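Local structure of putative glucoamylase (Bacteroides caccae ATCC 43185, 4QT9) at residues D134-A139 / M209-L214; Q128-G133 / Y187-P192; V338-A343 / Y376-E381. The protein probably acts as a glycoside hydrolase related to glucoamylases, built on an alpha/alpha toroid, though its natural substrate is not established. All coordinates share one frame; numbering follows the deposited sequence.

Overall arrangement
Contacts 1 and 2 are neighbours in the fold, with centres about 14 Å apart, while contact 3 lies about 26 Å from contact 1 and about 31 Å from contact 2, centre to centre. In sequence the segments of contacts 1 and 2 alternate: 128-133 runs into 134-139, and strand 189-190 is followed by helix 209-217. Both contacts draw on the two-stranded antiparallel sheet 133-134/189-190, whose strand 133-134 leads directly into helix 135-152. They touch, with a probable hydrogen bond from Leu135 N to Trp188 O (2.8 Å), and so form one continuous patch. Contact 3 comes later, joins two loop regions, one entering helix 341-345, and lies across the chain's centre from contact 1.

Contact 1 of 3, residues D134-A139 / M209-L214; sequences DLVETA and MIMYIL
Ala139 and Met211 form the tight part of this contact, the CB of Ala139 standing 3.5 Å from the CA of Met211. Such an approach is possible because Ala139 brings only a methyl group, and there the two CA atoms are 4.9 Å apart. Leu214 CD1 adds to it, 3.3 Å from Ala139 O. Met211, a selenomethionine, has CG anti to the backbone N (chi1 -176°), which carries its chain from Ala139 along the start of the other helix. Its SE ends 3.7 Å from Val136 CG2, while Leu135 crosses it at about a right angle, with CB, CG and CD2 all lining the selenium. An alanine in place of Leu135 would probably open a gap beside the SE and CG of Met211 and leave that end freer to turn. The axes of the short helical segments 135-139 and 209-214 approach to 8.6 Å at a crossing angle of 77°, a steep packing of two helices within the alpha/alpha toroid. Asp134 is the N-cap of the first helix: its OD1 accepts from Glu137 N at 3.0 Å, the N-H lying above the carboxylate plane. The contact is looser around Ile210, whose CG2 comes no nearer than 4.4 Å to Ala139 CB. Phe414 of helix 409-415 packs on Ile210 as on Leu214, so this flank is covered by protein and not by solvent.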
ATOM      1  N   ASP A 134       7.441 -10.623   8.229  1.00 19.44           N
ATOM      2  CA  ASP A 134       7.605  -9.224   7.816  1.00 19.08           C
ATOM      3  C   ASP A 134       6.361  -8.518   8.337  1.00 23.86           C
ATOM      4  O   ASP A 134       5.269  -8.737   7.792  1.00 24.34           O
ATOM      5  CB  ASP A 134       7.741  -9.147   6.268  1.00 19.87           C
ATOM      6  CG  ASP A 134       7.958  -7.736   5.754  1.00 31.13           C
ATOM      7  OD1 ASP A 134       7.316  -6.786   6.302  1.00 33.33           O
ATOM      8  OD2 ASP A 134       8.766  -7.566   4.822  1.00 30.40           O
ATOM      9  N   LEU A 135       6.477  -7.778   9.451  1.00 21.68           N
ATOM     10  CA  LEU A 135       5.298  -7.185  10.101  1.00 21.68           C
ATOM     11  C   LEU A 135       4.654  -6.016   9.324  1.00 24.87           C
ATOM     12  O   LEU A 135       3.438  -5.803   9.415  1.00 25.18           O
ATOM     13  CB  LEU A 135       5.622  -6.756  11.536  1.00 21.56           C
ATOM     14  CG  LEU A 135       4.432  -6.701  12.494  1.00 26.08           C
ATOM     15  CD1 LEU A 135       3.828  -8.066  12.714  1.00 26.51           C
ATOM     16  CD2 LEU A 135       4.821  -6.071  13.810  1.00 25.00           C
ATOM     17  N   VAL A 136       5.439  -5.305   8.539  1.00 21.79           N
ATOM     18  CA  VAL A 136       4.942  -4.203   7.709  1.00 20.79           C
ATOM     19  C   VAL A 136       4.039  -4.767   6.615  1.00 23.22           C
ATOM     20  O   VAL A 136       2.941  -4.278   6.402  1.00 22.74           O
ATOM     21  CB  VAL A 136       6.127  -3.416   7.128  1.00 24.30           C
ATOM     22  CG1 VAL A 136       5.653  -2.380   6.114  1.00 23.57           C
ATOM     23  CG2 VAL A 136       6.925  -2.770   8.250  1.00 23.85           C
ATOM     24  N   GLU A 137       4.490  -5.819   5.949  1.00 21.51           N
ATOM     25  CA  GLU A 137       3.733  -6.497   4.905  1.00 22.26           C
ATOM     26  C   GLU A 137       2.469  -7.151   5.485  1.00 24.49           C
ATOM     27  O   GLU A 137       1.407  -7.104   4.856  1.00 22.99           O
ATOM     28  CB  GLU A 137       4.634  -7.526   4.231  1.00 24.59           C
ATOM     29  CG  GLU A 137       5.608  -6.889   3.258  1.00 36.79           C
ATOM     30  CD  GLU A 137       5.013  -6.664   1.881  1.00 64.04           C
ATOM     31  OE1 GLU A 137       4.863  -7.655   1.126  1.00 69.08           O
ATOM     32  OE2 GLU A 137       4.662  -5.501   1.574  1.00 50.29           O
ATOM     33  N   THR A 138       2.565  -7.683   6.712  1.00 21.96           N
ATOM     34  CA  THR A 138       1.420  -8.273   7.433  1.00 20.99           C
ATOM     35  C   THR A 138       0.339  -7.191   7.686  1.00 21.34           C
ATOM     36  O   THR A 138      -0.852  -7.441   7.493  1.00 18.62           O
ATOM     37  CB  THR A 138       1.886  -8.921   8.741  1.00 23.96           C
ATOM     38  OG1 THR A 138       2.787  -9.972   8.426  1.00 25.62           O
ATOM     39  CG2 THR A 138       0.727  -9.474   9.571  1.00 21.18           C
ATOM     40  N   ALA A 139       0.781  -5.981   8.041  1.00 18.92           N
ATOM     41  CA  ALA A 139      -0.106  -4.859   8.329  1.00 18.57           C
ATOM     42  C   ALA A 139      -0.894  -4.437   7.076  1.00 22.14           C
ATOM     43  O   ALA A 139      -2.101  -4.210   7.177  1.00 22.97           O
ATOM     44  CB  ALA A 139       0.691  -3.710   8.872  1.00 18.02           C
HETATM   45  N   MSE A 209       2.952   3.515   9.310  1.00 23.61           N
HETATM   46  CA  MSE A 209       2.103   3.930  10.438  1.00 21.29           C
HETATM   47  C   MSE A 209       0.951   2.935  10.765  1.00 25.64           C
HETATM   48  O   MSE A 209       0.760   2.635  11.940  1.00 25.67           O
HETATM   49  CB  MSE A 209       1.522   5.347  10.254  1.00 21.67           C
HETATM   50  CG  MSE A 209       0.854   5.894  11.531  1.00 26.50           C
HETATM   51 SE   MSE A 209       0.477   7.801  11.349  0.75 31.88          SE
HETATM   52  CE  MSE A 209      -1.168   7.698  10.411  1.00 28.28           C
ATOM     53  N   ILE A 210       0.209   2.429   9.749  1.00 23.02           N
ATOM     54  CA  ILE A 210      -0.921   1.508   9.924  1.00 21.92           C
ATOM     55  C   ILE A 210      -0.485   0.232  10.703  1.00 25.13           C
ATOM     56  O   ILE A 210      -1.305  -0.394  11.380  1.00 23.87           O
ATOM     57  CB  ILE A 210      -1.622   1.178   8.552  1.00 25.51           C
ATOM     58  CG1 ILE A 210      -3.072   0.650   8.714  1.00 25.64           C
ATOM     59  CG2 ILE A 210      -0.799   0.225   7.658  1.00 26.05           C
ATOM     60  CD1 ILE A 210      -4.060   1.613   9.501  1.00 32.22           C
HETATM   61  N   MSE A 211       0.800  -0.138  10.627  1.00 21.06           N
HETATM   62  CA  MSE A 211       1.302  -1.308  11.370  1.00 19.41           C
HETATM   63  C   MSE A 211       1.193  -1.077  12.909  1.00 23.44           C
HETATM   64  O   MSE A 211       0.795  -1.985  13.627  1.00 22.42           O
HETATM   65  CB  MSE A 211       2.747  -1.625  10.953  1.00 19.56           C
HETATM   66  CG  MSE A 211       3.296  -2.875  11.614  1.00 23.79           C
HETATM   67 SE   MSE A 211       5.238  -2.829  11.576  0.75 28.83          SE
HETATM   68  CE  MSE A 211       5.530  -1.087  12.250  1.00 25.14           C
ATOM     69  N   TYR A 212       1.527   0.137  13.392  1.00 20.83           N
ATOM     70  CA  TYR A 212       1.366   0.502  14.811  1.00 18.51           C
ATOM     71  C   TYR A 212      -0.105   0.648  15.175  1.00 22.41           C
ATOM     72  O   TYR A 212      -0.469   0.315  16.296  1.00 21.20           O
ATOM     73  CB  TYR A 212       2.094   1.832  15.111  1.00 18.74           C
ATOM     74  CG  TYR A 212       3.562   1.643  15.400  1.00 18.65           C
ATOM     75  CD1 TYR A 212       4.007   1.365  16.686  1.00 20.53           C
ATOM     76  CD2 TYR A 212       4.506   1.702  14.382  1.00 18.46           C
ATOM     77  CE1 TYR A 212       5.355   1.139  16.948  1.00 22.86           C
ATOM     78  CE2 TYR A 212       5.857   1.454  14.630  1.00 19.00           C
ATOM     79  CZ  TYR A 212       6.274   1.163  15.915  1.00 24.50           C
ATOM     80  OH  TYR A 212       7.604   0.968  16.188  1.00 25.02           O
ATOM     81  N   ILE A 213      -0.959   1.186  14.266  1.00 21.27           N
ATOM     82  CA  ILE A 213      -2.404   1.332  14.580  1.00 20.59           C
ATOM     83  C   ILE A 213      -3.031  -0.082  14.744  1.00 23.76           C
ATOM     84  O   ILE A 213      -3.721  -0.316  15.737  1.00 23.15           O
ATOM     85  CB  ILE A 213      -3.154   2.219  13.541  1.00 22.91           C
ATOM     86  CG1 ILE A 213      -2.769   3.724  13.747  1.00 23.79           C
ATOM     87  CG2 ILE A 213      -4.686   2.029  13.614  1.00 23.17           C
ATOM     88  CD1 ILE A 213      -2.785   4.501  12.533  1.00 26.33           C
ATOM     89  N   LEU A 214      -2.751  -1.019  13.820  1.00 20.07           N
ATOM     90  CA  LEU A 214      -3.266  -2.409  13.901  1.00 19.32           C
ATOM     91  C   LEU A 214      -2.652  -3.175  15.083  1.00 23.20           C
ATOM     92  O   LEU A 214      -3.352  -3.943  15.732  1.00 23.19           O
ATOM     93  CB  LEU A 214      -3.008  -3.148  12.593  1.00 19.55           C
ATOM     94  CG  LEU A 214      -3.788  -2.628  11.395  1.00 22.91           C
ATOM     95  CD1 LEU A 214      -3.324  -3.302  10.136  1.00 23.17           C
ATOM     96  CD2 LEU A 214      -5.311  -2.782  11.602  1.00 24.00           C
TER

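Contact 2 of 3, residues Q128-G133 / Y187-P192; sequences QKDNGG and YWHWSP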
ATOM      1  N   GLN A 128      18.528 -13.255   2.181  1.00 42.41           N
ATOM      2  CA  GLN A 128      18.994 -14.429   2.959  1.00 42.91           C
ATOM      3  C   GLN A 128      18.365 -14.524   4.377  1.00 44.48           C
ATOM      4  O   GLN A 128      17.653 -15.484   4.685  1.00 43.77           O
ATOM      5  CB  GLN A 128      20.534 -14.435   3.083  1.00 45.56           C
ATOM      6  CG  GLN A 128      21.137 -15.791   3.482  1.00 61.08           C
ATOM      7  CD  GLN A 128      22.526 -15.674   4.079  1.00 87.58           C
ATOM      8  OE1 GLN A 128      23.441 -15.071   3.502  1.00 86.27           O
ATOM      9  NE2 GLN A 128      22.722 -16.287   5.239  1.00 81.39           N
ATOM     10  N   LYS A 129      18.599 -13.516   5.205  1.00 39.06           N
ATOM     11  CA  LYS A 129      18.120 -13.508   6.581  1.00 37.58           C
ATOM     12  C   LYS A 129      16.644 -13.030   6.710  1.00 38.04           C
ATOM     13  O   LYS A 129      16.080 -13.116   7.792  1.00 39.39           O
ATOM     14  CB  LYS A 129      19.077 -12.693   7.457  1.00 39.66           C
ATOM     15  CG  LYS A 129      20.470 -13.327   7.505  1.00 46.79           C
ATOM     16  CD  LYS A 129      21.455 -12.546   8.349  1.00 55.48           C
ATOM     17  CE  LYS A 129      22.741 -13.314   8.544  1.00 59.69           C
ATOM     18  NZ  LYS A 129      23.695 -12.574   9.416  1.00 69.73           N
ATOM     19  N   ASP A 130      16.009 -12.619   5.607  1.00 31.18           N
ATOM     20  CA  ASP A 130      14.608 -12.220   5.590  1.00 29.37           C
ATOM     21  C   ASP A 130      13.785 -13.422   5.062  1.00 33.01           C
ATOM     22  O   ASP A 130      13.259 -13.403   3.946  1.00 32.89           O
ATOM     23  CB  ASP A 130      14.425 -10.932   4.753  1.00 29.96           C
ATOM     24  CG  ASP A 130      13.041 -10.296   4.808  1.00 32.04           C
ATOM     25  OD1 ASP A 130      12.143 -10.857   5.493  1.00 33.49           O
ATOM     26  OD2 ASP A 130      12.844  -9.260   4.148  1.00 29.42           O
ATOM     27  N   ASN A 131      13.742 -14.497   5.866  1.00 29.08           N
ATOM     28  CA  ASN A 131      13.072 -15.768   5.537  1.00 28.61           C
ATOM     29  C   ASN A 131      11.914 -16.063   6.518  1.00 30.85           C
ATOM     30  O   ASN A 131      11.494 -17.196   6.669  1.00 31.07           O
ATOM     31  CB  ASN A 131      14.113 -16.912   5.580  1.00 28.52           C
ATOM     32  CG  ASN A 131      14.729 -17.177   6.952  1.00 42.55           C
ATOM     33  OD1 ASN A 131      14.689 -16.352   7.869  1.00 39.51           O
ATOM     34  ND2 ASN A 131      15.356 -18.317   7.111  1.00 29.26           N
ATOM     35  N   GLY A 132      11.449 -15.052   7.224  1.00 27.27           N
ATOM     36  CA  GLY A 132      10.405 -15.274   8.214  1.00 26.51           C
ATOM     37  C   GLY A 132       9.305 -14.258   8.086  1.00 28.82           C
ATOM     38  O   GLY A 132       8.870 -13.947   6.989  1.00 27.17           O
ATOM     39  N   GLY A 133       8.844 -13.762   9.216  1.00 25.78           N
ATOM     40  CA  GLY A 133       7.793 -12.763   9.241  1.00 23.95           C
ATOM     41  C   GLY A 133       8.307 -11.386   8.881  1.00 24.04           C
ATOM     42  O   GLY A 133       9.466 -11.047   9.132  1.00 22.93           O
ATOM     43  N   TYR A 187       9.599  -4.378  15.732  1.00 23.45           N
ATOM     44  CA  TYR A 187      10.644  -4.757  14.776  1.00 23.82           C
ATOM     45  C   TYR A 187       9.993  -5.222  13.477  1.00 27.11           C
ATOM     46  O   TYR A 187       8.916  -5.828  13.488  1.00 24.44           O
ATOM     47  CB  TYR A 187      11.555  -5.846  15.360  1.00 25.47           C
ATOM     48  CG  TYR A 187      12.547  -5.299  16.358  1.00 28.36           C
ATOM     49  CD1 TYR A 187      12.171  -5.030  17.675  1.00 30.07           C
ATOM     50  CD2 TYR A 187      13.866  -5.050  15.992  1.00 30.08           C
ATOM     51  CE1 TYR A 187      13.079  -4.505  18.593  1.00 30.63           C
ATOM     52  CE2 TYR A 187      14.781  -4.516  16.900  1.00 31.73           C
ATOM     53  CZ  TYR A 187      14.387  -4.261  18.205  1.00 38.03           C
ATOM     54  OH  TYR A 187      15.289  -3.767  19.107  1.00 36.59           O
ATOM     55  N   TRP A 188      10.633  -4.913  12.343  1.00 25.71           N
ATOM     56  CA  TRP A 188      10.122  -5.248  11.028  1.00 25.12           C
ATOM     57  C   TRP A 188      10.067  -6.768  10.793  1.00 27.32           C
ATOM     58  O   TRP A 188       9.069  -7.270  10.258  1.00 26.96           O
ATOM     59  CB  TRP A 188      11.019  -4.582   9.949  1.00 24.35           C
ATOM     60  CG  TRP A 188      10.370  -4.417   8.604  1.00 25.27           C
ATOM     61  CD1 TRP A 188       9.788  -5.395   7.844  1.00 27.95           C
ATOM     62  CD2 TRP A 188      10.375  -3.227   7.796  1.00 25.39           C
ATOM     63  NE1 TRP A 188       9.369  -4.875   6.641  1.00 27.11           N
ATOM     64  CE2 TRP A 188       9.749  -3.555   6.569  1.00 29.39           C
ATOM     65  CE3 TRP A 188      10.853  -1.911   7.990  1.00 26.92           C
ATOM     66  CZ2 TRP A 188       9.545  -2.603   5.559  1.00 28.99           C
ATOM     67  CZ3 TRP A 188      10.613  -0.962   7.009  1.00 28.97           C
ATOM     68  CH2 TRP A 188       9.964  -1.307   5.810  1.00 29.51           C
ATOM     69  N   HIS A 189      11.156  -7.485  11.172  1.00 21.39           N
ATOM     70  CA  HIS A 189      11.311  -8.915  10.921  1.00 20.66           C
ATOM     71  C   HIS A 189      11.615  -9.788  12.105  1.00 25.95           C
ATOM     72  O   HIS A 189      12.206  -9.370  13.100  1.00 25.51           O
ATOM     73  CB  HIS A 189      12.462  -9.173   9.928  1.00 21.42           C
ATOM     74  CG  HIS A 189      12.584  -8.181   8.821  1.00 23.81           C
ATOM     75  ND1 HIS A 189      13.373  -7.057   8.959  1.00 25.66           N
ATOM     76  CD2 HIS A 189      12.073  -8.211   7.570  1.00 24.34           C
ATOM     77  CE1 HIS A 189      13.316  -6.444   7.787  1.00 24.52           C
ATOM     78  NE2 HIS A 189      12.517  -7.085   6.941  1.00 24.25           N
ATOM     79  N   TRP A 190      11.289 -11.062  11.915  1.00 24.97           N
ATOM     80  CA  TRP A 190      11.595 -12.170  12.805  1.00 26.83           C
ATOM     81  C   TRP A 190      11.761 -13.411  11.965  1.00 33.40           C
ATOM     82  O   TRP A 190      10.913 -13.728  11.113  1.00 33.05           O
ATOM     83  CB  TRP A 190      10.563 -12.396  13.930  1.00 25.23           C
ATOM     84  CG  TRP A 190      10.954 -13.549  14.806  1.00 27.18           C
ATOM     85  CD1 TRP A 190      11.886 -13.536  15.803  1.00 30.66           C
ATOM     86  CD2 TRP A 190      10.541 -14.919  14.661  1.00 27.42           C
ATOM     87  NE1 TRP A 190      12.069 -14.800  16.296  1.00 31.11           N
ATOM     88  CE2 TRP A 190      11.238 -15.670  15.632  1.00 32.23           C
ATOM     89  CE3 TRP A 190       9.643 -15.585  13.805  1.00 28.69           C
ATOM     90  CZ2 TRP A 190      11.026 -17.046  15.814  1.00 32.25           C
ATOM     91  CZ3 TRP A 190       9.451 -16.954  13.964  1.00 31.02           C
ATOM     92  CH2 TRP A 190      10.130 -17.670  14.962  1.00 32.64           C
ATOM     93  N   SER A 191      12.854 -14.126  12.221  1.00 31.42           N
ATOM     94  CA  SER A 191      13.170 -15.347  11.497  1.00 31.65           C
ATOM     95  C   SER A 191      13.268 -16.541  12.444  1.00 36.80           C
ATOM     96  O   SER A 191      13.905 -16.412  13.491  1.00 36.45           O
ATOM     97  CB  SER A 191      14.487 -15.182  10.755  1.00 32.50           C
ATOM     98  OG  SER A 191      14.986 -16.454  10.375  1.00 34.71           O
ATOM     99  N   PRO A 192      12.740 -17.724  12.065  1.00 33.67           N
ATOM    100  CA  PRO A 192      12.929 -18.914  12.924  1.00 34.87           C
ATOM    101  C   PRO A 192      14.384 -19.399  12.955  1.00 38.53           C
ATOM    102  O   PRO A 192      14.754 -20.077  13.905  1.00 38.70           O
ATOM    103  CB  PRO A 192      12.019 -19.984  12.298  1.00 36.68           C
ATOM    104  CG  PRO A 192      11.288 -19.310  11.194  1.00 40.58           C
ATOM    105  CD  PRO A 192      11.993 -18.050  10.836  1.00 35.60           C
TER
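Asn131 and Ser191 meet because their first torsions turn the polar ends together: CG of Asn131 sits between the backbone N and the carbonyl carbon (chi1 64°), and OG of Ser191 is anti to its backbone N (chi1 163°). Ser191 OG donates to Asn131 OD1 over a short 2.5 Å, in the carbonyl plane and on a lone pair. Backbone N-H groups of Thr193 and Tyr194 also bond to this OG, so the hydroxyl of the buried Ser191 has three polar partners. Gly133 and Trp190 form an antiparallel hydrogen-bonded pair, in which Gly133 N donates to Trp190 O at 2.8 Å. The return bond, Trp190 N to Gly133 O, is weak at 3.3 Å. This bridge belongs to the two-stranded sheet 133-134/189-190, whose first strand passes straight into helix 135-152 of the alpha/alpha toroid. Trp190 O also receives a CA-H...O contact from Gly132, whose CA is 3.3 Å away, and a side chain on that glycine would collide with the same oxygen. Asp130 and His189 cross at about a right angle, their carboxylate and ring planes 71° apart. The touch is made by Asp130 OD1 on His189 CD2 at 3.4 Å, a carbon contact and no hydrogen bond. Trp188 CD1 lies 3.3 Å above one face of the His189 ring, displaced toward its rim.

Contact 3 of 3, residues V338-A343 / Y376-E381; sequences VISPTA and YDAFSE
Ile339 and Phe379 pair as a single antiparallel beta bridge between two backbone lengths that run 150° apart. Ile339 N donates to Phe379 O at 3.0 Å and Phe379 N returns a bond to Ile339 O, with CA-H...O contacts from Val338 and Ala378 to the same two oxygens. The side chains of the pair lie side by side, pointing the same way. With CG between the backbone N and the carbonyl carbon (chi1 67°), the Phe379 ring turns one face to Ile339, whose CB stands 4.2 Å from the ring centroid in a CH-pi contact. Pro341 CG lies at the edge of that ring, near its plane, 4.3 Å from Phe379 CE2. Leu362 of helix 352-364 packs on both Pro341 and Phe379. Val338 CG1 meets Ala378 CB at 3.5 Å, closer than usual for two carbons and therefore tightly packed. At the helix end, Pro341 CD lies 3.4 Å from Asp377 O, and a water links the backbones: it accepts from Thr342 N at 2.8 Å and donates to Asp377 O at 2.9 Å. Thr342 N in the first helical turn is thereby satisfied by water. An isolated beta bridge thus ties the loop after strand 374-375 to the residues entering helix 341-345, within the connections between helices of the alpha/alpha toroid.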
ATOM      1  N   VAL A 338      12.468   9.062 -14.194  1.00 21.80           N
ATOM      2  CA  VAL A 338      11.426   8.046 -14.246  1.00 20.30           C
ATOM      3  C   VAL A 338      10.163   8.527 -13.537  1.00 25.39           C
ATOM      4  O   VAL A 338      10.213   8.901 -12.360  1.00 25.63           O
ATOM      5  CB  VAL A 338      11.946   6.712 -13.650  1.00 21.02           C
ATOM      6  CG1 VAL A 338      10.834   5.699 -13.520  1.00 18.70           C
ATOM      7  CG2 VAL A 338      13.113   6.152 -14.469  1.00 21.50           C
ATOM      8  N   ILE A 339       9.027   8.490 -14.265  1.00 21.87           N
ATOM      9  CA  ILE A 339       7.704   8.830 -13.732  1.00 21.05           C
ATOM     10  C   ILE A 339       7.030   7.504 -13.461  1.00 24.25           C
ATOM     11  O   ILE A 339       7.168   6.602 -14.272  1.00 21.87           O
ATOM     12  CB  ILE A 339       6.870   9.750 -14.703  1.00 24.36           C
ATOM     13  CG1 ILE A 339       7.517  11.160 -14.909  1.00 25.84           C
ATOM     14  CG2 ILE A 339       5.382   9.864 -14.292  1.00 24.04           C
ATOM     15  CD1 ILE A 339       7.688  12.110 -13.609  1.00 23.68           C
ATOM     16  N   SER A 340       6.366   7.366 -12.307  1.00 22.21           N
ATOM     17  CA  SER A 340       5.613   6.186 -11.916  1.00 21.95           C
ATOM     18  C   SER A 340       4.156   6.605 -11.762  1.00 26.06           C
ATOM     19  O   SER A 340       3.867   7.387 -10.861  1.00 24.89           O
ATOM     20  CB  SER A 340       6.166   5.585 -10.626  1.00 27.85           C
ATOM     21  OG  SER A 340       7.578   5.468 -10.692  1.00 41.41           O
ATOM     22  N   PRO A 341       3.240   6.157 -12.675  1.00 23.83           N
ATOM     23  CA  PRO A 341       1.819   6.577 -12.593  1.00 22.93           C
ATOM     24  C   PRO A 341       1.154   6.393 -11.220  1.00 26.57           C
ATOM     25  O   PRO A 341       0.323   7.214 -10.850  1.00 25.62           O
ATOM     26  CB  PRO A 341       1.139   5.700 -13.652  1.00 24.31           C
ATOM     27  CG  PRO A 341       2.206   5.448 -14.664  1.00 29.15           C
ATOM     28  CD  PRO A 341       3.464   5.275 -13.845  1.00 24.66           C
ATOM     29  N   THR A 342       1.578   5.395 -10.427  1.00 22.58           N
ATOM     30  CA  THR A 342       1.005   5.187  -9.094  1.00 21.16           C
ATOM     31  C   THR A 342       1.175   6.402  -8.184  1.00 26.18           C
ATOM     32  O   THR A 342       0.291   6.665  -7.370  1.00 25.96           O
ATOM     33  CB  THR A 342       1.568   3.923  -8.433  1.00 26.85           C
ATOM     34  OG1 THR A 342       0.689   3.524  -7.382  1.00 20.25           O
ATOM     35  CG2 THR A 342       3.022   4.083  -7.917  1.00 24.32           C
ATOM     36  N   ALA A 343       2.266   7.166  -8.342  1.00 23.18           N
ATOM     37  CA  ALA A 343       2.538   8.309  -7.471  1.00 22.18           C
ATOM     38  C   ALA A 343       1.459   9.402  -7.573  1.00 23.77           C
ATOM     39  O   ALA A 343       0.801   9.698  -6.576  1.00 23.21           O
ATOM     40  CB  ALA A 343       3.910   8.882  -7.768  1.00 22.69           C
ATOM     41  N   TYR A 376       1.282   1.055 -16.885  1.00 22.41           N
ATOM     42  CA  TYR A 376       2.503   0.311 -16.608  1.00 21.56           C
ATOM     43  C   TYR A 376       3.235   0.970 -15.435  1.00 23.96           C
ATOM     44  O   TYR A 376       2.906   2.101 -15.044  1.00 23.13           O
ATOM     45  CB  TYR A 376       3.373   0.217 -17.861  1.00 22.06           C
ATOM     46  CG  TYR A 376       2.754  -0.645 -18.937  1.00 25.15           C
ATOM     47  CD1 TYR A 376       2.439  -1.985 -18.695  1.00 25.95           C
ATOM     48  CD2 TYR A 376       2.591  -0.163 -20.235  1.00 27.47           C
ATOM     49  CE1 TYR A 376       1.915  -2.797 -19.695  1.00 26.38           C
ATOM     50  CE2 TYR A 376       2.057  -0.969 -21.245  1.00 28.46           C
ATOM     51  CZ  TYR A 376       1.733  -2.285 -20.971  1.00 31.28           C
ATOM     52  OH  TYR A 376       1.225  -3.082 -21.958  1.00 27.29           O
ATOM     53  N   ASP A 377       4.160   0.228 -14.819  1.00 21.62           N
ATOM     54  CA  ASP A 377       4.826   0.629 -13.563  1.00 20.36           C
ATOM     55  C   ASP A 377       5.579   1.983 -13.591  1.00 22.70           C
ATOM     56  O   ASP A 377       5.448   2.805 -12.672  1.00 20.44           O
ATOM     57  CB  ASP A 377       5.827  -0.440 -13.151  1.00 20.98           C
ATOM     58  CG  ASP A 377       6.158  -0.305 -11.707  1.00 26.33           C
ATOM     59  OD1 ASP A 377       5.216  -0.226 -10.900  1.00 25.45           O
ATOM     60  OD2 ASP A 377       7.366  -0.218 -11.379  1.00 30.15           O
ATOM     61  N   ALA A 378       6.446   2.144 -14.575  1.00 19.99           N
ATOM     62  CA  ALA A 378       7.266   3.327 -14.663  1.00 20.99           C
ATOM     63  C   ALA A 378       7.669   3.531 -16.092  1.00 25.69           C
ATOM     64  O   ALA A 378       7.478   2.620 -16.889  1.00 27.67           O
ATOM     65  CB  ALA A 378       8.488   3.168 -13.778  1.00 21.94           C
ATOM     66  N   PHE A 379       8.174   4.728 -16.430  1.00 21.62           N
ATOM     67  CA  PHE A 379       8.635   5.032 -17.789  1.00 23.33           C
ATOM     68  C   PHE A 379       9.559   6.236 -17.757  1.00 24.13           C
ATOM     69  O   PHE A 379       9.450   7.091 -16.879  1.00 21.76           O
ATOM     70  CB  PHE A 379       7.456   5.255 -18.778  1.00 25.89           C
ATOM     71  CG  PHE A 379       6.632   6.497 -18.511  1.00 27.97           C
ATOM     72  CD1 PHE A 379       6.985   7.720 -19.074  1.00 31.71           C
ATOM     73  CD2 PHE A 379       5.521   6.449 -17.675  1.00 29.77           C
ATOM     74  CE1 PHE A 379       6.249   8.871 -18.797  1.00 33.42           C
ATOM     75  CE2 PHE A 379       4.776   7.597 -17.417  1.00 33.18           C
ATOM     76  CZ  PHE A 379       5.147   8.800 -17.976  1.00 32.46           C
ATOM     77  N   SER A 380      10.467   6.305 -18.723  1.00 20.57           N
ATOM     78  CA  SER A 380      11.360   7.436 -18.865  1.00 20.27           C
ATOM     79  C   SER A 380      11.233   8.001 -20.286  1.00 27.26           C
ATOM     80  O   SER A 380      11.686   7.350 -21.235  1.00 27.05           O
ATOM     81  CB  SER A 380      12.799   7.035 -18.553  1.00 21.99           C
ATOM     82  OG  SER A 380      13.685   8.064 -18.978  1.00 26.87           O
ATOM     83  N   GLU A 381      10.603   9.195 -20.446  1.00 24.77           N
ATOM     84  CA  GLU A 381      10.499   9.839 -21.778  1.00 24.98           C
ATOM     85  C   GLU A 381      11.906  10.191 -22.336  1.00 31.64           C
ATOM     86  O   GLU A 381      12.120  10.142 -23.551  1.00 29.77           O
ATOM     87  CB  GLU A 381       9.602  11.097 -21.740  1.00 25.92           C
ATOM     88  CG  GLU A 381       8.127  10.781 -21.517  1.00 30.57           C
ATOM     89  CD  GLU A 381       7.166  11.943 -21.684  1.00 49.02           C
ATOM     90  OE1 GLU A 381       7.084  12.492 -22.805  1.00 44.86           O
ATOM     91  OE2 GLU A 381       6.440  12.260 -20.715  1.00 48.75           O
TER
HETATM   92  O   HOH W   1       3.033   3.123 -11.166  1.00 15.72           O